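Local coordinates for hypothetical protein (Staphylococcus aureus subsp. aureus, PDB 1QYI), which is of unknown function but probably belongs to the HAD-like hydrolase superfamily, at residues 215-218 / 219-222. Residues are numbered along the deposited sequence; the frame is centred on the assembly and turned at random.
Sequences RPVD and EVKV
Pro216 and Glu219 meet in the first turn of helix 217-229, which starts at the surface and leads into strand 233-237 of the parallel sheet in this HAD-like fold. Pro216 occupies the N-cap position, and its carbonyl oxygen starts the helical bonding by accepting two amide protons. Val220 N, 3.2 Å from Pro216 O, lies in the carbonyl plane. Glu219 N, at 3.0 Å from the same Pro216 O, sits above that plane. One residue on, Val217 O takes Lys221 N at 2.8 Å. The Glu219 side chain runs extended beyond CG, back alongside the proline ring, and Glu219 OE1 rests 3.5 Å from Pro216 CG. The other carboxylate oxygen, Glu219 OE2, lies 3.4 Å from Arg215 NH1 in a salt bridge whose hydrogen bond is weak. Bends at chi2 and chi3 bring the arginine head round to it, with guanidinium and carboxylate planes 76° apart. On the inner side Val220 is buried; Val220 CG1 packs 3.8 Å from Arg215 CB, and both Val217 and Val220 touch Leu254. Lys221 extends past Val217 to a weak hydrogen bond between its NZ and Leu252 O. Val217 CG1, anti to the backbone N (chi1 -177°), meets Lys221 CE, 3.4 Å away.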
loop_
_atom_site.group_PDB
_atom_site.type_symbol
_atom_site.label_atom_id
_atom_site.label_comp_id
_atom_site.label_asym_id
_atom_site.label_seq_id
_atom_site.Cartn_x
_atom_site.Cartn_y
_atom_site.Cartn_z
ATOM N N ARG A 215 16.079 -2.705 -7.539
ATOM C CA ARG A 215 17.476 -2.792 -7.948
ATOM C C ARG A 215 18.253 -3.759 -7.043
ATOM O O ARG A 215 18.108 -3.720 -5.821
ATOM C CB ARG A 215 18.121 -1.408 -7.894
ATOM C CG ARG A 215 17.731 -0.504 -9.040
ATOM C CD ARG A 215 18.949 -0.129 -9.858
ATOM N NE ARG A 215 19.268 -1.106 -10.889
ATOM C CZ ARG A 215 20.475 -1.236 -11.423
ATOM N NH1 ARG A 215 21.466 -0.459 -11.012
ATOM N NH2 ARG A 215 20.691 -2.129 -12.377
ATOM N N PRO A 216 19.096 -4.630 -7.634
ATOM C CA PRO A 216 19.886 -5.597 -6.860
ATOM C C PRO A 216 20.503 -4.922 -5.654
ATOM O O PRO A 216 21.251 -3.967 -5.803
ATOM C CB PRO A 216 20.949 -6.054 -7.853
ATOM C CG PRO A 216 20.240 -5.965 -9.160
ATOM C CD PRO A 216 19.475 -4.666 -9.057
ATOM N N VAL A 217 20.190 -5.421 -4.466
ATOM C CA VAL A 217 20.694 -4.846 -3.223
ATOM C C VAL A 217 22.216 -4.733 -3.162
ATOM O O VAL A 217 22.757 -3.702 -2.745
ATOM C CB VAL A 217 20.194 -5.667 -2.029
ATOM C CG1 VAL A 217 20.638 -5.033 -0.725
ATOM C CG2 VAL A 217 18.681 -5.761 -2.092
ATOM N N ASP A 218 22.906 -5.791 -3.576
ATOM C CA ASP A 218 24.363 -5.796 -3.568
ATOM C C ASP A 218 24.925 -4.624 -4.382
ATOM O O ASP A 218 26.015 -4.127 -4.090
ATOM C CB ASP A 218 24.874 -7.130 -4.113
ATOM C CG ASP A 218 24.566 -7.312 -5.582
ATOM O OD1 ASP A 218 23.501 -6.838 -6.034
ATOM O OD2 ASP A 218 25.386 -7.939 -6.283
ATOM N N GLU A 219 24.179 -4.184 -5.395
ATOM C CA GLU A 219 24.593 -3.058 -6.237
ATOM C C GLU A 219 24.304 -1.715 -5.558
ATOM O O GLU A 219 25.095 -0.778 -5.681
ATOM C CB GLU A 219 23.868 -3.109 -7.585
ATOM C CG GLU A 219 24.761 -3.391 -8.785
ATOM C CD GLU A 219 23.980 -3.471 -10.096
ATOM O OE1 GLU A 219 23.207 -4.442 -10.273
ATOM O OE2 GLU A 219 24.129 -2.558 -10.941
ATOM N N VAL A 220 23.175 -1.619 -4.850
ATOM C CA VAL A 220 22.828 -0.376 -4.164
ATOM C C VAL A 220 23.650 -0.218 -2.887
ATOM O O VAL A 220 23.888 0.897 -2.441
ATOM C CB VAL A 220 21.307 -0.283 -3.801
ATOM C CG1 VAL A 220 20.460 -0.807 -4.936
ATOM C CG2 VAL A 220 21.023 -1.014 -2.513
ATOM N N LYS A 221 24.090 -1.329 -2.304
ATOM C CA LYS A 221 24.887 -1.261 -1.089
ATOM C C LYS A 221 26.229 -0.599 -1.378
ATOM O O LYS A 221 26.860 -0.051 -0.474
ATOM C CB LYS A 221 25.116 -2.652 -0.504
ATOM C CG LYS A 221 23.954 -3.229 0.287
ATOM C CD LYS A 221 24.246 -4.680 0.651
ATOM C CE LYS A 221 23.151 -5.285 1.523
ATOM N NZ LYS A 221 23.319 -6.761 1.699
ATOM N N VAL A 222 26.668 -0.657 -2.636
ATOM C CA VAL A 222 27.931 -0.035 -3.045
ATOM C C VAL A 222 27.693 1.438 -3.360
ATOM O O VAL A 222 28.543 2.287 -3.101
ATOM C CB VAL A 222 28.522 -0.711 -4.308
ATOM C CG1 VAL A 222 29.788 0.024 -4.743
ATOM C CG2 VAL A 222 28.836 -2.174 -4.032
#